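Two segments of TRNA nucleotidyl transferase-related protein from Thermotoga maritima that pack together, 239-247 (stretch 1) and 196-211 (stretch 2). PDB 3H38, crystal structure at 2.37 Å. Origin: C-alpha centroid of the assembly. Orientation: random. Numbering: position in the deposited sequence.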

# COMPACT_ATOMS: atom_id res chain seq x y z
N GLN A 239 -11.65 12.61 7.99
CA GLN A 239 -11.86 13.33 9.21
C GLN A 239 -10.93 14.49 9.28
O GLN A 239 -11.24 15.47 9.86
CB GLN A 239 -11.56 12.47 10.39
CG GLN A 239 -12.69 11.82 11.00
CD GLN A 239 -12.31 11.05 12.22
OE1 GLN A 239 -11.77 11.61 13.16
NE2 GLN A 239 -12.61 9.77 12.23
N PHE A 240 -9.74 14.31 8.74
CA PHE A 240 -8.72 15.36 8.79
C PHE A 240 -8.72 16.26 7.56
O PHE A 240 -7.88 17.15 7.45
CB PHE A 240 -7.32 14.77 8.98
CG PHE A 240 -7.00 14.39 10.42
CD1 PHE A 240 -7.28 15.27 11.46
CD2 PHE A 240 -6.41 13.17 10.72
CE1 PHE A 240 -6.98 14.94 12.77
CE2 PHE A 240 -6.11 12.84 12.02
CZ PHE A 240 -6.39 13.73 13.05
N ASP A 241 -9.65 16.03 6.64
CA ASP A 241 -9.73 16.79 5.40
C ASP A 241 -8.59 16.53 4.43
O ASP A 241 -8.35 17.32 3.53
CB ASP A 241 -9.80 18.29 5.69
CG ASP A 241 -11.13 18.70 6.28
OD1 ASP A 241 -11.16 19.61 7.14
OD2 ASP A 241 -12.15 18.10 5.89
N VAL A 242 -7.89 15.41 4.60
CA VAL A 242 -6.73 15.12 3.76
C VAL A 242 -7.13 14.80 2.32
O VAL A 242 -6.50 15.29 1.36
CB VAL A 242 -5.93 13.92 4.31
CG1 VAL A 242 -4.96 13.37 3.29
CG2 VAL A 242 -5.23 14.28 5.61
N ILE A 243 -8.16 13.98 2.16
CA ILE A 243 -8.50 13.49 0.84
C ILE A 243 -8.64 14.62 -0.18
O ILE A 243 -8.11 14.51 -1.29
CB ILE A 243 -9.79 12.69 0.80
CG1 ILE A 243 -9.74 11.55 1.80
CG2 ILE A 243 -10.04 12.21 -0.62
CD1 ILE A 243 -11.02 10.77 1.91
N LYS A 244 -9.35 15.68 0.18
CA LYS A 244 -9.57 16.79 -0.75
C LYS A 244 -8.29 17.56 -1.12
O LYS A 244 -8.15 18.03 -2.26
CB LYS A 244 -10.68 17.74 -0.24
CG LYS A 244 -10.20 19.05 0.40
CD LYS A 244 -10.24 19.03 1.94
CE LYS A 244 -11.31 19.96 2.53
NZ LYS A 244 -12.66 19.33 2.66
N HIS A 245 -7.35 17.67 -0.18
CA HIS A 245 -6.04 18.25 -0.48
C HIS A 245 -5.18 17.31 -1.29
O HIS A 245 -4.19 17.72 -1.90
CB HIS A 245 -5.29 18.63 0.78
CG HIS A 245 -5.84 19.82 1.48
ND1 HIS A 245 -5.61 21.10 1.04
CD2 HIS A 245 -6.59 19.93 2.60
CE1 HIS A 245 -6.21 21.96 1.86
NE2 HIS A 245 -6.81 21.27 2.81
N LEU A 246 -5.51 16.03 -1.28
CA LEU A 246 -4.82 15.12 -2.19
C LEU A 246 -5.47 15.16 -3.59
O LEU A 246 -4.78 15.17 -4.62
CB LEU A 246 -4.78 13.68 -1.64
CG LEU A 246 -4.09 13.48 -0.29
CD1 LEU A 246 -4.00 12.01 0.07
CD2 LEU A 246 -2.69 14.12 -0.30
N PHE A 247 -6.80 15.22 -3.61
CA PHE A 247 -7.59 15.19 -4.84
C PHE A 247 -8.66 16.25 -4.74
O PHE A 247 -9.67 16.07 -4.06
CB PHE A 247 -8.24 13.83 -5.06
CG PHE A 247 -7.33 12.69 -4.77
CD1 PHE A 247 -7.33 12.09 -3.53
CD2 PHE A 247 -6.42 12.26 -5.72
CE1 PHE A 247 -6.45 11.06 -3.25
CE2 PHE A 247 -5.53 11.23 -5.45
CZ PHE A 247 -5.55 10.62 -4.21
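Stretch 2 196-211: TERLLKQAVEEGYLER

How does stretch 2 run relative to stretch 1? Stretch 2 enters at Thr-196 already helical, turns through Glu-206 and Gly-207, and is helical again from Tyr-208 to Arg-211. Gly-207 takes the N-cap position with phi/psi of 97/14, where a CB would jam against the preceding carbonyl. In stretch 1, Asp-241, with positive phi, is the first residue past a preceding helix and closes it in a Schellman motif, before the short helix 242-246. That helix and 196-205 point broadly the same way, crossing at 29° with axes 10.6 Å apart at closest approach. The register therefore climbs together: CA of Phe-240 lies 6.8 Å from CA of Lys-201, CA of Val-242 6.6 Å from CA of Val-204, and CA of His-245 6.6 Å from CA of Leu-209.

What receives the ring of Phe-240? Leu-200 covers one face in a CH-pi contact, its CD2 3.7 Å from the ring centroid and nearly along the normal. At the ring edge, Glu-197 OE2 comes within 3.4 Å of Phe-240 CE1, while Lys-201 CE is 4.2 Å from that same CE1.

Which residues fill the middle? Val-204 points toward stretch 1; its CG1 reaches Phe-240 O at 3.6 Å and His-245 CD2 at 3.4 Å, and its CG2 meets Val-242 CG2 at 4.1 Å. Past the turn, Leu-209 continues the apolar seam: its CG is 3.7 Å from Leu-246 CD2, and its CD2 4.2 Å from Val-242 CG1.

How does His-245 close the contact? Its CB packs 3.9 Å from Leu-209 CD2, and Val-204 O lies over one ring face. Although the CA-to-CB bond of Glu-210 points sideways, its carboxylate reaches back, and His-245 ND1 donates a weak hydrogen bond to Glu-210 OE1 at 3.0 Å, bent to 122°.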

# COMPACT_ATOMS: atom_id res chain seq x y z
N THR A 196 0.40 17.04 18.57
CA THR A 196 0.76 16.66 17.22
C THR A 196 -0.44 16.72 16.29
O THR A 196 -0.30 17.12 15.13
CB THR A 196 1.64 15.36 17.09
OG1 THR A 196 1.07 14.47 16.13
CG2 THR A 196 1.81 14.66 18.38
N GLU A 197 -1.63 16.44 16.83
CA GLU A 197 -2.87 16.54 16.05
C GLU A 197 -3.10 17.97 15.53
O GLU A 197 -3.40 18.19 14.34
CB GLU A 197 -4.10 16.05 16.84
CG GLU A 197 -5.39 16.73 16.39
CD GLU A 197 -6.65 15.88 16.57
OE1 GLU A 197 -6.64 14.94 17.40
OE2 GLU A 197 -7.66 16.16 15.89
N ARG A 198 -2.99 18.94 16.39
CA ARG A 198 -3.03 20.28 15.96
C ARG A 198 -2.01 20.60 14.91
O ARG A 198 -2.30 21.27 13.98
CB ARG A 198 -2.89 21.21 17.12
CG ARG A 198 -2.63 22.58 16.73
CD ARG A 198 -3.19 23.57 17.68
NE ARG A 198 -3.83 24.65 16.95
CZ ARG A 198 -4.35 25.74 17.50
NH1 ARG A 198 -4.92 26.66 16.75
NH2 ARG A 198 -4.30 25.91 18.81
N LEU A 199 -0.80 20.14 15.09
CA LEU A 199 0.26 20.35 14.10
C LEU A 199 -0.13 19.77 12.72
O LEU A 199 0.11 20.38 11.67
CB LEU A 199 1.57 19.74 14.60
CG LEU A 199 2.61 20.61 15.32
CD1 LEU A 199 2.10 22.00 15.65
CD2 LEU A 199 3.17 19.92 16.57
N LEU A 200 -0.72 18.59 12.75
CA LEU A 200 -1.18 17.89 11.55
C LEU A 200 -2.21 18.74 10.80
O LEU A 200 -2.10 18.93 9.58
CB LEU A 200 -1.76 16.52 11.96
CG LEU A 200 -2.06 15.44 10.90
CD1 LEU A 200 -1.75 14.02 11.36
CD2 LEU A 200 -3.51 15.53 10.43
N LYS A 201 -3.18 19.27 11.54
CA LYS A 201 -4.28 20.05 10.96
C LYS A 201 -3.79 21.33 10.31
O LYS A 201 -4.31 21.74 9.26
CB LYS A 201 -5.30 20.42 12.04
CG LYS A 201 -6.08 19.26 12.62
CD LYS A 201 -7.36 19.77 13.29
CE LYS A 201 -8.03 18.73 14.17
NZ LYS A 201 -9.37 19.22 14.61
N GLN A 202 -2.83 21.98 10.96
CA GLN A 202 -2.27 23.23 10.44
C GLN A 202 -1.66 22.96 9.07
O GLN A 202 -1.99 23.62 8.08
CB GLN A 202 -1.21 23.81 11.39
CG GLN A 202 -1.76 24.28 12.72
CD GLN A 202 -0.69 24.90 13.64
OE1 GLN A 202 -1.02 25.57 14.62
NE2 GLN A 202 0.58 24.68 13.33
N ALA A 203 -0.79 21.95 9.04
CA ALA A 203 -0.07 21.56 7.83
C ALA A 203 -1.06 21.24 6.72
O ALA A 203 -0.89 21.67 5.59
CB ALA A 203 0.81 20.34 8.11
N VAL A 204 -2.11 20.49 7.05
CA VAL A 204 -3.11 20.13 6.06
C VAL A 204 -3.77 21.38 5.52
O VAL A 204 -3.79 21.60 4.31
CB VAL A 204 -4.17 19.16 6.60
CG1 VAL A 204 -5.42 19.10 5.67
CG2 VAL A 204 -3.55 17.79 6.80
N GLU A 205 -4.27 22.22 6.41
CA GLU A 205 -5.00 23.39 5.93
C GLU A 205 -4.14 24.58 5.51
O GLU A 205 -4.68 25.62 5.15
CB GLU A 205 -6.05 23.82 6.96
CG GLU A 205 -5.53 24.59 8.16
CD GLU A 205 -6.69 25.14 9.00
OE1 GLU A 205 -7.31 24.35 9.75
OE2 GLU A 205 -6.98 26.35 8.90
N GLU A 206 -2.81 24.45 5.55
CA GLU A 206 -1.97 25.52 5.00
C GLU A 206 -1.27 25.17 3.68
O GLU A 206 -0.40 25.91 3.24
CB GLU A 206 -0.92 26.00 6.01
CG GLU A 206 -1.46 26.73 7.22
CD GLU A 206 -0.40 26.89 8.32
OE1 GLU A 206 -0.77 27.17 9.49
OE2 GLU A 206 0.81 26.73 8.03
N GLY A 207 -1.63 24.04 3.07
CA GLY A 207 -1.18 23.72 1.72
C GLY A 207 0.02 22.80 1.62
O GLY A 207 0.62 22.63 0.56
N TYR A 208 0.35 22.16 2.71
CA TYR A 208 1.62 21.43 2.72
C TYR A 208 1.65 20.16 1.87
O TYR A 208 2.67 19.86 1.23
CB TYR A 208 2.16 21.30 4.15
CG TYR A 208 2.78 22.61 4.59
CD1 TYR A 208 3.96 23.07 4.00
CD2 TYR A 208 2.19 23.40 5.56
CE1 TYR A 208 4.54 24.28 4.39
CE2 TYR A 208 2.75 24.61 5.96
CZ TYR A 208 3.93 25.04 5.37
OH TYR A 208 4.49 26.25 5.75
N LEU A 209 0.52 19.46 1.83
CA LEU A 209 0.35 18.30 0.97
C LEU A 209 0.61 18.67 -0.51
O LEU A 209 1.44 18.03 -1.18
CB LEU A 209 -1.04 17.69 1.17
CG LEU A 209 -1.31 16.56 2.19
CD1 LEU A 209 -0.17 16.32 3.13
CD2 LEU A 209 -2.60 16.77 2.96
N GLU A 210 -0.06 19.71 -1.00
CA GLU A 210 0.19 20.18 -2.36
C GLU A 210 1.64 20.56 -2.57
O GLU A 210 2.15 20.45 -3.69
CB GLU A 210 -0.66 21.39 -2.72
CG GLU A 210 -1.23 22.07 -1.53
CD GLU A 210 -2.42 21.31 -1.02
OE1 GLU A 210 -2.70 21.35 0.20
OE2 GLU A 210 -3.05 20.65 -1.85
N ARG A 211 2.28 21.05 -1.52
CA ARG A 211 3.66 21.48 -1.65
C ARG A 211 4.59 20.29 -1.77
O ARG A 211 5.68 20.44 -2.26
CB ARG A 211 4.10 22.37 -0.49
CG ARG A 211 3.79 23.86 -0.72
CD ARG A 211 3.67 24.61 0.61
NE ARG A 211 4.83 25.43 1.02
CZ ARG A 211 6.03 25.48 0.44
NH1 ARG A 211 6.96 26.29 0.94
NH2 ARG A 211 6.34 24.73 -0.62